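Side-chain contacts in glycerol dehydratase (Clostridium butyricum, PDB 1R9D), which probably catalyses the dehydration of glycerol to 3-hydroxypropionaldehyde by glycyl-radical chemistry, without coenzyme B12: residues 133-136 with 137-141; 639-642 with 643-647; 771-774 with 775-778; 669-673 with 674-678; 95-98 with 99-103. All blocks are in the same frame, centred on the assembly; numbering follows the deposited sequence.

How the contacts relate
Contacts 2, 3 and 4 form a connected cluster, while contacts 1 and 5 stand apart. Contact 2 lies beside the bound glycerol: the side chain of Ser642 is about 4 Å away, that of Ile775 in contact 3 about 12 Å. Asp778 joins the cluster, since its OD2 makes a salt bridge at 2.8 Å with NH2 of Arg673 in contact 4 and its OD1 probably accepts a hydrogen bond at 3.0 Å from ND2 of Asn645 in contact 2. Contacts 2 and 4 also touch directly, Leu639 CB packing 3.9 Å from Val669 CG1. Contact 5 comes within about 9 Å (nearest atoms) of both contact 1 and contact 3. Contact 1 faces the second subunit.

Contact 1: 133-136 with 137-141; sequences ELAT and SYMTE
With its CG swung opposite the backbone N (chi1 177°), Leu134 sends its branched end along the flank of the helix, and Tyr138, one turn later, is rotated to a chi1 of -89° that brings the CD1 and CE1 side of its ring up to it. The two side chains run abreast and point the same way; Leu134 CD1 and Tyr138 CE1 are 3.7 Å apart, a distance at which a methyl and an aromatic carbon pack snugly. Leucine and tyrosine suit this buried flank because both are largely apolar, and the phenol OH of Tyr138 is satisfied by Glu515 of helix 484-516.

The backbone carrying them is the last turn of helix 131-138. Ser137 N bonds to Glu133 O at 3.2 Å and Tyr138 N to Leu134 O at 3.1 Å, the usual four-residue step. Met139, the first residue to leave helical backbone angles, bonds through its N to Thr136 O at 3.1 Å and only weakly to Ala135 O; the three-residue step tightens the spiral, and its donor stands well above the carbonyl plane. The extended Met139 chain lies back along the turn, its CG 3.4 Å from Ala135 O and its CE 4.5 Å from Ala135 CB, a loose contact with the small alanine. Thr140 then serves as N-cap of helix 141-147. Ser137, whose short hydroxyl side chain lies at the subunit boundary, hydrogen-bonds through OG to Gly44 O of the second subunit, and Pro46 of that subunit packs on both Leu134 and Tyr138.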
loop_
_atom_site.group_PDB
_atom_site.type_symbol
_atom_site.label_atom_id
_atom_site.label_comp_id
_atom_site.label_asym_id
_atom_site.label_seq_id
_atom_site.Cartn_x
_atom_site.Cartn_y
_atom_site.Cartn_z
ATOM N N GLU A 133 8.050 -12.775 3.388
ATOM C CA GLU A 133 8.062 -12.290 4.763
ATOM C C GLU A 133 6.827 -11.452 5.098
ATOM O O GLU A 133 6.287 -11.550 6.199
ATOM C CB GLU A 133 9.371 -11.530 5.017
ATOM C CG GLU A 133 10.571 -12.473 4.866
ATOM C CD GLU A 133 11.913 -11.771 4.767
ATOM O OE1 GLU A 133 12.656 -11.762 5.775
ATOM O OE2 GLU A 133 12.222 -11.236 3.678
ATOM N N LEU A 134 6.361 -10.648 4.147
ATOM C CA LEU A 134 5.165 -9.840 4.381
ATOM C C LEU A 134 3.933 -10.754 4.446
ATOM O O LEU A 134 3.036 -10.537 5.256
ATOM C CB LEU A 134 4.995 -8.809 3.264
ATOM C CG LEU A 134 3.743 -7.928 3.339
ATOM C CD1 LEU A 134 3.747 -7.126 4.630
ATOM C CD2 LEU A 134 3.705 -7.004 2.135
ATOM N N ALA A 135 3.902 -11.778 3.594
ATOM C CA ALA A 135 2.780 -12.720 3.568
ATOM C C ALA A 135 2.590 -13.355 4.939
ATOM O O ALA A 135 1.466 -13.458 5.435
ATOM C CB ALA A 135 3.022 -13.803 2.521
ATOM N N THR A 136 3.689 -13.788 5.551
ATOM C CA THR A 136 3.619 -14.397 6.875
ATOM C C THR A 136 3.106 -13.401 7.917
ATOM O O THR A 136 2.325 -13.758 8.805
ATOM C CB THR A 136 5.004 -14.933 7.310
ATOM O OG1 THR A 136 5.342 -16.068 6.503
ATOM C CG2 THR A 136 4.992 -15.347 8.773
ATOM N N SER A 137 3.534 -12.147 7.807
ATOM C CA SER A 137 3.092 -11.127 8.750
ATOM C C SER A 137 1.583 -10.894 8.675
ATOM O O SER A 137 0.959 -10.544 9.676
ATOM C CB SER A 137 3.825 -9.808 8.490
ATOM O OG SER A 137 5.219 -9.952 8.712
ATOM N N TYR A 138 0.999 -11.081 7.493
ATOM C CA TYR A 138 -0.442 -10.886 7.326
ATOM C C TYR A 138 -1.267 -12.063 7.858
ATOM O O TYR A 138 -2.445 -11.904 8.177
ATOM C CB TYR A 138 -0.788 -10.646 5.853
ATOM C CG TYR A 138 -0.748 -9.191 5.437
ATOM C CD1 TYR A 138 0.094 -8.759 4.411
ATOM C CD2 TYR A 138 -1.552 -8.244 6.071
ATOM C CE1 TYR A 138 0.134 -7.415 4.030
ATOM C CE2 TYR A 138 -1.518 -6.902 5.697
ATOM C CZ TYR A 138 -0.673 -6.497 4.679
ATOM O OH TYR A 138 -0.624 -5.167 4.322
ATOM N N MET A 139 -0.644 -13.233 7.966
ATOM C CA MET A 139 -1.333 -14.424 8.459
ATOM C C MET A 139 -1.521 -14.390 9.969
ATOM O O MET A 139 -0.655 -13.909 10.698
ATOM C CB MET A 139 -0.546 -15.689 8.099
ATOM C CG MET A 139 -0.463 -15.991 6.625
ATOM S SD MET A 139 0.488 -17.497 6.319
ATOM C CE MET A 139 1.080 -17.187 4.666
ATOM N N THR A 140 -2.650 -14.912 10.439
ATOM C CA THR A 140 -2.918 -14.961 11.871
ATOM C C THR A 140 -2.118 -16.126 12.439
ATOM O O THR A 140 -1.680 -17.002 11.696
ATOM C CB THR A 140 -4.399 -15.217 12.155
ATOM O OG1 THR A 140 -4.756 -16.511 11.659
ATOM C CG2 THR A 140 -5.263 -14.162 11.477
ATOM N N GLU A 141 -1.927 -16.149 13.753
ATOM C CA GLU A 141 -1.165 -17.231 14.356
ATOM C C GLU A 141 -1.836 -18.578 14.103
ATOM O O GLU A 141 -1.162 -19.575 13.842
ATOM C CB GLU A 141 -1.000 -17.001 15.858
ATOM C CG GLU A 141 -0.052 -17.991 16.519
ATOM C CD GLU A 141 1.269 -18.118 15.775
ATOM O OE1 GLU A 141 1.971 -17.092 15.617
ATOM O OE2 GLU A 141 1.604 -19.246 15.347
#

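Contact 2: 639-642 with 643-647; sequences LYPS and SINVY
Pro641 and Ile644 are joined by the one backbone hydrogen bond between the two segments, from Ile644 N to Pro641 O at 2.9 Å and fairly straight, with an N-H...O angle of 153°. It closes a type II' turn in which Ser642 adopts a positive phi of 58°, a value uncommon for any residue with a side chain.

Apolar contact joins the same pair through Ile644 CG2, which lies 4.2 Å from Pro641 CB. This methyl sits between its own backbone N and carbonyl carbon, and so also lies against the carbonyl oxygen, 3.2 Å from Pro641 O, while CG1 leads away from the turn. Beta-branched isoleucine can thus face two ways, and its side chain also meets Val551 and Phe450.

The polar side-chain link across the turn runs through water. One molecule donates to Ser642 O at 2.9 Å and to Asn645 OD1 at 2.7 Å, tying the amide to the turn. Asparagine fits because its ND2 can simultaneously donate to Leu665 O and Asp778 OD1. The two serine hydroxyls are held by carbonyls at the end of helix 329-332, Ser642 OG by His332 O and Ser643 OG by Lys331 O, so these buried polar ends have partners.

Together the residues form a II' turn that feeds directly into helix 644-650, at the wall of the pocket where glycerol is bound.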
loop_
_atom_site.group_PDB
_atom_site.type_symbol
_atom_site.label_atom_id
_atom_site.label_comp_id
_atom_site.label_asym_id
_atom_site.label_seq_id
_atom_site.Cartn_x
_atom_site.Cartn_y
_atom_site.Cartn_z
ATOM N N LEU A 639 -7.971 -30.759 -9.248
ATOM C CA LEU A 639 -7.601 -32.075 -8.731
ATOM C C LEU A 639 -6.434 -32.636 -9.549
ATOM O O LEU A 639 -6.628 -33.475 -10.423
ATOM C CB LEU A 639 -8.805 -33.033 -8.803
ATOM C CG LEU A 639 -10.061 -32.655 -8.001
ATOM C CD1 LEU A 639 -11.217 -33.536 -8.436
ATOM C CD2 LEU A 639 -9.803 -32.799 -6.500
ATOM N N TYR A 640 -5.227 -32.134 -9.282
ATOM C CA TYR A 640 -4.014 -32.594 -9.969
ATOM C C TYR A 640 -2.873 -32.553 -8.951
ATOM O O TYR A 640 -2.936 -31.798 -7.979
ATOM C CB TYR A 640 -3.730 -31.755 -11.222
ATOM C CG TYR A 640 -3.369 -30.302 -11.010
ATOM C CD1 TYR A 640 -2.072 -29.930 -10.660
ATOM C CD2 TYR A 640 -4.307 -29.294 -11.231
ATOM C CE1 TYR A 640 -1.714 -28.582 -10.542
ATOM C CE2 TYR A 640 -3.965 -27.948 -11.116
ATOM C CZ TYR A 640 -2.670 -27.599 -10.774
ATOM O OH TYR A 640 -2.334 -26.267 -10.674
ATOM N N PRO A 641 -1.801 -33.337 -9.170
ATOM C CA PRO A 641 -0.759 -33.294 -8.148
ATOM C C PRO A 641 0.680 -32.937 -8.493
ATOM O O PRO A 641 1.512 -32.890 -7.588
ATOM C CB PRO A 641 -0.799 -34.713 -7.630
ATOM C CG PRO A 641 -0.822 -35.477 -8.960
ATOM C CD PRO A 641 -1.746 -34.627 -9.883
ATOM N N SER A 642 0.986 -32.708 -9.762
ATOM C CA SER A 642 2.379 -32.467 -10.144
ATOM C C SER A 642 3.081 -33.742 -9.644
ATOM O O SER A 642 2.663 -34.843 -10.004
ATOM C CB SER A 642 2.945 -31.230 -9.448
ATOM O OG SER A 642 4.224 -30.915 -9.980
ATOM N N SER A 643 4.120 -33.621 -8.818
ATOM C CA SER A 643 4.785 -34.821 -8.298
ATOM C C SER A 643 4.611 -34.944 -6.782
ATOM O O SER A 643 5.240 -35.792 -6.147
ATOM C CB SER A 643 6.287 -34.813 -8.644
ATOM O OG SER A 643 6.982 -33.722 -8.048
ATOM N N ILE A 644 3.728 -34.127 -6.210
ATOM C CA ILE A 644 3.531 -34.113 -4.766
ATOM C C ILE A 644 2.810 -35.306 -4.138
ATOM O O ILE A 644 2.839 -35.463 -2.919
ATOM C CB ILE A 644 2.821 -32.805 -4.315
ATOM C CG1 ILE A 644 3.186 -32.488 -2.861
ATOM C CG2 ILE A 644 1.303 -32.955 -4.432
ATOM C CD1 ILE A 644 2.738 -31.105 -2.399
ATOM N N ASN A 645 2.175 -36.151 -4.946
ATOM C CA ASN A 645 1.474 -37.306 -4.382
ATOM C C ASN A 645 2.437 -38.247 -3.652
ATOM O O ASN A 645 2.048 -38.938 -2.712
ATOM C CB ASN A 645 0.702 -38.063 -5.471
ATOM C CG ASN A 645 1.597 -38.594 -6.570
ATOM O OD1 ASN A 645 2.234 -37.831 -7.298
ATOM N ND2 ASN A 645 1.642 -39.913 -6.703
ATOM N N VAL A 646 3.695 -38.269 -4.081
ATOM C CA VAL A 646 4.695 -39.112 -3.434
ATOM C C VAL A 646 5.063 -38.474 -2.095
ATOM O O VAL A 646 5.016 -39.128 -1.057
ATOM C CB VAL A 646 5.954 -39.260 -4.314
ATOM C CG1 VAL A 646 7.032 -40.043 -3.565
ATOM C CG2 VAL A 646 5.591 -39.979 -5.611
ATOM N N TYR A 647 5.412 -37.190 -2.117
ATOM C CA TYR A 647 5.767 -36.477 -0.891
ATOM C C TYR A 647 4.621 -36.468 0.124
ATOM O O TYR A 647 4.834 -36.726 1.310
ATOM C CB TYR A 647 6.169 -35.033 -1.205
ATOM C CG TYR A 647 6.523 -34.232 0.026
ATOM C CD1 TYR A 647 7.573 -34.624 0.854
ATOM C CD2 TYR A 647 5.814 -33.079 0.361
ATOM C CE1 TYR A 647 7.910 -33.890 1.989
ATOM C CE2 TYR A 647 6.144 -32.336 1.496
ATOM C CZ TYR A 647 7.194 -32.749 2.301
ATOM O OH TYR A 647 7.536 -32.020 3.418
HETATM O O HOH W 1 2.709 -37.710 -10.003
#

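Contact 3: 771-774 with 775-778; sequences LDKS and IQND
Gln776 N meets Asp772 O at 3.0 Å, in the carbonyl plane, opening the bond ladder of the first turn of helix 773-781. Ile775 N approaches the same oxygen from above that plane, so two donors grip it. Asn777 N to Lys773 O, at 2.8 Å, and Asp778 N to Ser774 O carry the ladder onward.

Asp772 is the N-cap. Its OD1 receives Ser774 N at 2.9 Å and Ser774 OG at 2.6 Å, from opposite faces of the carboxylate plane, which should restrain its rotation. An aspartate is apt here: its negative charge would be favoured by the amino end of the helix dipole. Lys773 CG, opposite its backbone N (chi1 -174°), sends the extended chain obliquely past the Asn777 amide, whose ND2 lies along the methylenes, 3.4 Å from both CG and CE. Leu771 places CD2 4.2 Å from Ile775 CG2 and CB 3.9 Å from Gln776 CG, using apolar carbons on the buried side.

Gln776 reaches back through NE2 to Phe768 O, just beyond strand 765-767, and both Gln776 OE1 and Asn777 OD1 accept from Gln748 of helix 741-749, while Ser774 and Asp778 pack against Val646 of helix 644-650.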
loop_
_atom_site.group_PDB
_atom_site.type_symbol
_atom_site.label_atom_id
_atom_site.label_comp_id
_atom_site.label_asym_id
_atom_site.label_seq_id
_atom_site.Cartn_x
_atom_site.Cartn_y
_atom_site.Cartn_z
ATOM N N LEU A 771 14.767 -37.116 -12.434
ATOM C CA LEU A 771 13.806 -37.323 -11.352
ATOM C C LEU A 771 14.365 -38.092 -10.164
ATOM O O LEU A 771 15.173 -39.004 -10.330
ATOM C CB LEU A 771 12.593 -38.089 -11.883
ATOM C CG LEU A 771 11.746 -37.443 -12.971
ATOM C CD1 LEU A 771 10.753 -38.470 -13.512
ATOM C CD2 LEU A 771 11.013 -36.241 -12.394
ATOM N N ASP A 772 13.919 -37.731 -8.967
ATOM C CA ASP A 772 14.340 -38.421 -7.754
ATOM C C ASP A 772 13.819 -39.856 -7.869
ATOM O O ASP A 772 12.772 -40.092 -8.476
ATOM C CB ASP A 772 13.741 -37.729 -6.527
ATOM C CG ASP A 772 14.170 -38.371 -5.224
ATOM O OD1 ASP A 772 13.466 -39.293 -4.750
ATOM O OD2 ASP A 772 15.217 -37.956 -4.675
ATOM N N LYS A 773 14.546 -40.813 -7.302
ATOM C CA LYS A 773 14.134 -42.214 -7.389
ATOM C C LYS A 773 12.715 -42.473 -6.877
ATOM O O LYS A 773 12.015 -43.348 -7.392
ATOM C CB LYS A 773 15.114 -43.108 -6.626
ATOM C CG LYS A 773 14.828 -44.591 -6.796
ATOM C CD LYS A 773 15.738 -45.452 -5.930
ATOM C CE LYS A 773 15.376 -46.928 -6.061
ATOM N NZ LYS A 773 16.250 -47.788 -5.209
ATOM N N SER A 774 12.296 -41.721 -5.868
ATOM C CA SER A 774 10.963 -41.896 -5.299
ATOM C C SER A 774 9.876 -41.643 -6.342
ATOM O O SER A 774 8.844 -42.312 -6.350
ATOM C CB SER A 774 10.765 -40.959 -4.106
ATOM O OG SER A 774 10.852 -39.597 -4.502
ATOM N N ILE A 775 10.117 -40.676 -7.219
ATOM C CA ILE A 775 9.167 -40.336 -8.269
ATOM C C ILE A 775 9.308 -41.332 -9.415
ATOM O O ILE A 775 8.319 -41.721 -10.034
ATOM C CB ILE A 775 9.407 -38.894 -8.767
ATOM C CG1 ILE A 775 9.178 -37.921 -7.606
ATOM C CG2 ILE A 775 8.487 -38.572 -9.944
ATOM C CD1 ILE A 775 9.645 -36.499 -7.881
ATOM N N GLN A 776 10.539 -41.752 -9.695
ATOM C CA GLN A 776 10.762 -42.728 -10.757
ATOM C C GLN A 776 10.009 -44.010 -10.413
ATOM O O GLN A 776 9.335 -44.594 -11.264
ATOM C CB GLN A 776 12.245 -43.069 -10.895
ATOM C CG GLN A 776 13.142 -41.929 -11.332
ATOM C CD GLN A 776 14.569 -42.401 -11.544
ATOM O OE1 GLN A 776 15.039 -43.297 -10.843
ATOM N NE2 GLN A 776 15.264 -41.797 -12.502
ATOM N N ASN A 777 10.129 -44.440 -9.159
ATOM C CA ASN A 777 9.469 -45.660 -8.706
ATOM C C ASN A 777 7.948 -45.558 -8.713
ATOM O O ASN A 777 7.264 -46.542 -8.974
ATOM C CB ASN A 777 9.949 -46.043 -7.303
ATOM C CG ASN A 777 11.398 -46.501 -7.290
ATOM O OD1 ASN A 777 11.936 -46.910 -8.319
ATOM N ND2 ASN A 777 12.029 -46.450 -6.122
ATOM N N ASP A 778 7.415 -44.377 -8.418
ATOM C CA ASP A 778 5.967 -44.206 -8.418
ATOM C C ASP A 778 5.446 -44.399 -9.841
ATOM O O ASP A 778 4.418 -45.042 -10.051
ATOM C CB ASP A 778 5.584 -42.811 -7.904
ATOM C CG ASP A 778 4.078 -42.646 -7.729
ATOM O OD1 ASP A 778 3.518 -41.652 -8.243
ATOM O OD2 ASP A 778 3.457 -43.508 -7.070
#

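Contact 4: 669-673 with 674-678; sequences VSPSR and GCDVS
A type II beta turn from Ser672 to Cys675 reverses the loop between helices 644-650 and 680-687, within the stretch of sequence assigned to the glycine radical family. Its closing bond runs from Cys675 N to Ser672 O at 3.0 Å; the N-H is aimed well, at 158°, although the donor stands out of the carbonyl plane. Arg673 and Gly674 occupy the corners. Gly674 has a phi of 67°, the positive value expected at the third position of this turn, and a beta carbon there would collide with Arg673 O.

On one side of the turn, Cys675 brings SG to 3.8 Å from Ser672 CB, sulfur against methylene, while its CB lies 3.3 Å from Ser672 O. The two short side chains thus meet through CB and SG beside the closing bond. Just outside the turn, Pro671 CB packs 3.9 Å from Asp676 CG, the rigid ring backing the carboxylate. Asp676 holds CG between its own backbone N and carbonyl carbon (chi1 43°), and the group thereby swings across toward Pro671. A water donates to Pro671 O at 2.8 Å and to Asp676 OD2 at 3.1 Å, bridging the residues that flank the turn. The acid has further partners, Thr783 at OD1 and His785 at OD2, both of which would tend to favour its charged form.

Arg673 turns outward from the bend, bending at chi3, to pair with Asp778 of helix 773-781. Ser672 rests on helix 553-569, so the turn sits between that helix and the C-terminal tail that follows helix 773-781.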
loop_
_atom_site.group_PDB
_atom_site.type_symbol
_atom_site.label_atom_id
_atom_site.label_comp_id
_atom_site.label_asym_id
_atom_site.label_seq_id
_atom_site.Cartn_x
_atom_site.Cartn_y
_atom_site.Cartn_z
ATOM N N VAL A 669 -6.894 -37.773 -10.611
ATOM C CA VAL A 669 -8.124 -38.526 -10.394
ATOM C C VAL A 669 -7.965 -39.959 -10.904
ATOM O O VAL A 669 -8.948 -40.670 -11.108
ATOM C CB VAL A 669 -9.330 -37.854 -11.094
ATOM C CG1 VAL A 669 -9.599 -36.500 -10.447
ATOM C CG2 VAL A 669 -9.056 -37.692 -12.594
ATOM N N SER A 670 -6.715 -40.376 -11.109
ATOM C CA SER A 670 -6.419 -41.722 -11.598
ATOM C C SER A 670 -6.595 -42.758 -10.488
ATOM O O SER A 670 -6.371 -42.465 -9.318
ATOM C CB SER A 670 -4.965 -41.804 -12.093
ATOM O OG SER A 670 -4.625 -40.717 -12.933
ATOM N N PRO A 671 -7.004 -43.986 -10.845
ATOM C CA PRO A 671 -7.186 -45.041 -9.842
ATOM C C PRO A 671 -5.842 -45.335 -9.166
ATOM O O PRO A 671 -4.787 -45.071 -9.751
ATOM C CB PRO A 671 -7.670 -46.227 -10.675
ATOM C CG PRO A 671 -8.434 -45.567 -11.786
ATOM C CD PRO A 671 -7.524 -44.408 -12.158
ATOM N N SER A 672 -5.875 -45.863 -7.945
ATOM C CA SER A 672 -4.642 -46.198 -7.227
ATOM C C SER A 672 -3.932 -47.341 -7.946
ATOM O O SER A 672 -4.567 -48.142 -8.623
ATOM C CB SER A 672 -4.946 -46.621 -5.786
ATOM O OG SER A 672 -5.428 -45.534 -5.016
ATOM N N ARG A 673 -2.617 -47.421 -7.780
ATOM C CA ARG A 673 -1.824 -48.455 -8.438
ATOM C C ARG A 673 -2.354 -49.866 -8.212
ATOM O O ARG A 673 -2.666 -50.247 -7.085
ATOM C CB ARG A 673 -0.367 -48.390 -7.965
ATOM C CG ARG A 673 -0.191 -48.637 -6.482
ATOM C CD ARG A 673 1.279 -48.744 -6.108
ATOM N NE ARG A 673 1.990 -47.477 -6.270
ATOM C CZ ARG A 673 3.231 -47.266 -5.846
ATOM N NH1 ARG A 673 3.897 -48.238 -5.238
ATOM N NH2 ARG A 673 3.799 -46.079 -6.013
ATOM N N GLY A 674 -2.450 -50.622 -9.304
ATOM C CA GLY A 674 -2.915 -51.999 -9.252
ATOM C C GLY A 674 -4.368 -52.219 -8.871
ATOM O O GLY A 674 -4.818 -53.365 -8.788
ATOM N N CYS A 675 -5.110 -51.138 -8.647
ATOM C CA CYS A 675 -6.513 -51.257 -8.263
ATOM C C CYS A 675 -7.465 -51.397 -9.438
ATOM O O CYS A 675 -8.538 -51.987 -9.302
ATOM C CB CYS A 675 -6.923 -50.066 -7.401
ATOM S SG CYS A 675 -6.235 -50.145 -5.736
ATOM N N ASP A 676 -7.076 -50.848 -10.585
ATOM C CA ASP A 676 -7.899 -50.931 -11.783
ATOM C C ASP A 676 -7.524 -52.194 -12.555
ATOM O O ASP A 676 -6.607 -52.198 -13.376
ATOM C CB ASP A 676 -7.738 -49.657 -12.642
ATOM C CG ASP A 676 -6.288 -49.190 -12.771
ATOM O OD1 ASP A 676 -5.462 -49.468 -11.871
ATOM O OD2 ASP A 676 -5.980 -48.508 -13.773
ATOM N N VAL A 677 -8.254 -53.268 -12.272
ATOM C CA VAL A 677 -8.008 -54.569 -12.882
ATOM C C VAL A 677 -9.094 -55.008 -13.860
ATOM O O VAL A 677 -9.218 -56.199 -14.170
ATOM C CB VAL A 677 -7.883 -55.645 -11.788
ATOM C CG1 VAL A 677 -6.725 -55.307 -10.860
ATOM C CG2 VAL A 677 -9.186 -55.726 -10.986
ATOM N N SER A 678 -9.871 -54.055 -14.360
ATOM C CA SER A 678 -10.948 -54.380 -15.284
ATOM C C SER A 678 -10.771 -53.778 -16.675
ATOM O O SER A 678 -11.717 -53.732 -17.462
ATOM C CB SER A 678 -12.285 -53.925 -14.687
ATOM O OG SER A 678 -12.438 -54.422 -13.367
HETATM O O HOH W 2 -4.272 -46.424 -12.200
#

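Contact 5: 95-98 with 99-103; sequences QDEL and DRLNK
The guanidinium of Arg100 carries Glu97 CG over one face, 3.4 Å above its plane and displaced toward the rim. The Glu97 carboxylate is tilted only 22° from that plane, yet the charged ends do not meet: Glu97 OE2 is 4.8 Å from Arg100 NH2, and the two side chains pass at a slant. What touches is the aliphatic part of the acid against the flat cation. Arg100 arrives there because its CG lies between the backbone N and carbonyl carbon (chi1 58°), after which the chain is extended as far as NE. Both charges are answered through other partners: Arg100 NE makes a salt bridge with Glu327 OE1, while Glu97 accepts from Glu327 N at OE2 and pairs with Arg104 at OE1.

The backbone here leads out of helix 92-97 through a type I turn, with Leu98 and Asp99 at its corners, closed by Arg100 N to Glu97 O at 3.0 Å. The N-H points nearly straight at the oxygen (167°), though Arg100 N lies above the carbonyl plane of Glu97. Water takes up neighbouring polar groups of the turn. One molecule gives a hydrogen to Asp96 O at 2.7 Å and accepts from Asp99 N at 2.8 Å; a second donates to Leu98 O at 2.7 Å and accepts from Asn102 N.

Leu101 crosses Glu97 at about a right angle. Its CG lies 3.4 Å from Glu97 O and its CD2 3.9 Å from Glu97 OE1, so the buried acid has leucine carbon beside it. Leu98 faces another way, its apolar end resting on Leu119 and Phe123 of helix 113-125, while Asp99, on the exposed side, forms a salt bridge with Lys116 of that helix.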
loop_
_atom_site.group_PDB
_atom_site.type_symbol
_atom_site.label_atom_id
_atom_site.label_comp_id
_atom_site.label_asym_id
_atom_site.label_seq_id
_atom_site.Cartn_x
_atom_site.Cartn_y
_atom_site.Cartn_z
ATOM N N GLN A 95 20.104 -19.439 0.895
ATOM C CA GLN A 95 21.224 -19.199 1.796
ATOM C C GLN A 95 21.532 -20.459 2.604
ATOM O O GLN A 95 22.695 -20.784 2.847
ATOM C CB GLN A 95 20.892 -18.040 2.734
ATOM C CG GLN A 95 21.963 -17.733 3.765
ATOM C CD GLN A 95 21.682 -16.449 4.517
ATOM O OE1 GLN A 95 20.609 -16.275 5.098
ATOM N NE2 GLN A 95 22.648 -15.541 4.512
ATOM N N ASP A 96 20.484 -21.168 3.011
ATOM C CA ASP A 96 20.640 -22.394 3.788
ATOM C C ASP A 96 21.154 -23.588 2.984
ATOM O O ASP A 96 21.918 -24.401 3.503
ATOM C CB ASP A 96 19.311 -22.785 4.442
ATOM C CG ASP A 96 18.946 -21.891 5.609
ATOM O OD1 ASP A 96 19.801 -21.700 6.503
ATOM O OD2 ASP A 96 17.801 -21.385 5.642
ATOM N N GLU A 97 20.745 -23.686 1.722
ATOM C CA GLU A 97 21.130 -24.809 0.868
ATOM C C GLU A 97 22.312 -24.599 -0.068
ATOM O O GLU A 97 22.622 -25.475 -0.877
ATOM C CB GLU A 97 19.934 -25.238 0.022
ATOM C CG GLU A 97 18.796 -25.831 0.806
ATOM C CD GLU A 97 17.604 -26.127 -0.078
ATOM O OE1 GLU A 97 17.812 -26.663 -1.190
ATOM O OE2 GLU A 97 16.466 -25.829 0.339
ATOM N N LEU A 98 22.966 -23.448 0.030
ATOM C CA LEU A 98 24.097 -23.144 -0.839
ATOM C C LEU A 98 25.106 -24.271 -1.025
ATOM O O LEU A 98 25.556 -24.527 -2.143
ATOM C CB LEU A 98 24.850 -21.913 -0.327
ATOM C CG LEU A 98 24.243 -20.534 -0.561
ATOM C CD1 LEU A 98 25.197 -19.480 -0.022
ATOM C CD2 LEU A 98 23.997 -20.315 -2.046
ATOM N N ASP A 99 25.455 -24.949 0.061
ATOM C CA ASP A 99 26.460 -26.000 -0.020
ATOM C C ASP A 99 25.998 -27.429 -0.279
ATOM O O ASP A 99 26.818 -28.350 -0.270
ATOM C CB ASP A 99 27.335 -25.960 1.232
ATOM C CG ASP A 99 27.972 -24.596 1.444
ATOM O OD1 ASP A 99 28.454 -24.009 0.454
ATOM O OD2 ASP A 99 27.995 -24.113 2.596
ATOM N N ARG A 100 24.706 -27.635 -0.514
ATOM C CA ARG A 100 24.247 -28.989 -0.791
ATOM C C ARG A 100 23.392 -29.112 -2.047
ATOM O O ARG A 100 22.801 -30.160 -2.304
ATOM C CB ARG A 100 23.519 -29.585 0.424
ATOM C CG ARG A 100 22.313 -28.826 0.945
ATOM C CD ARG A 100 21.609 -29.667 2.009
ATOM N NE ARG A 100 20.410 -29.033 2.549
ATOM C CZ ARG A 100 20.416 -28.065 3.460
ATOM N NH1 ARG A 100 21.563 -27.608 3.946
ATOM N NH2 ARG A 100 19.268 -27.557 3.892
ATOM N N LEU A 101 23.346 -28.046 -2.842
ATOM C CA LEU A 101 22.585 -28.064 -4.086
ATOM C C LEU A 101 23.183 -29.083 -5.052
ATOM O O LEU A 101 22.458 -29.754 -5.789
ATOM C CB LEU A 101 22.594 -26.682 -4.748
ATOM C CG LEU A 101 21.736 -25.578 -4.121
ATOM C CD1 LEU A 101 21.985 -24.266 -4.852
ATOM C CD2 LEU A 101 20.265 -25.962 -4.202
ATOM N N ASN A 102 24.508 -29.203 -5.041
ATOM C CA ASN A 102 25.183 -30.132 -5.936
ATOM C C ASN A 102 25.210 -31.557 -5.404
ATOM O O ASN A 102 25.716 -32.459 -6.070
ATOM C CB ASN A 102 26.620 -29.668 -6.208
ATOM C CG ASN A 102 27.504 -29.718 -4.970
ATOM O OD1 ASN A 102 28.722 -29.564 -5.064
ATOM N ND2 ASN A 102 26.899 -29.925 -3.806
ATOM N N LYS A 103 24.664 -31.764 -4.211
ATOM C CA LYS A 103 24.646 -33.094 -3.620
ATOM C C LYS A 103 23.301 -33.805 -3.768
ATOM O O LYS A 103 23.126 -34.918 -3.277
ATOM C CB LYS A 103 25.042 -33.008 -2.144
ATOM C CG LYS A 103 26.451 -32.463 -1.950
ATOM C CD LYS A 103 26.773 -32.211 -0.494
ATOM C CE LYS A 103 28.121 -31.511 -0.362
ATOM N NZ LYS A 103 28.426 -31.145 1.046
HETATM O O HOH W 3 24.249 -25.389 2.498
HETATM O O HOH W 4 26.127 -26.726 -3.597
#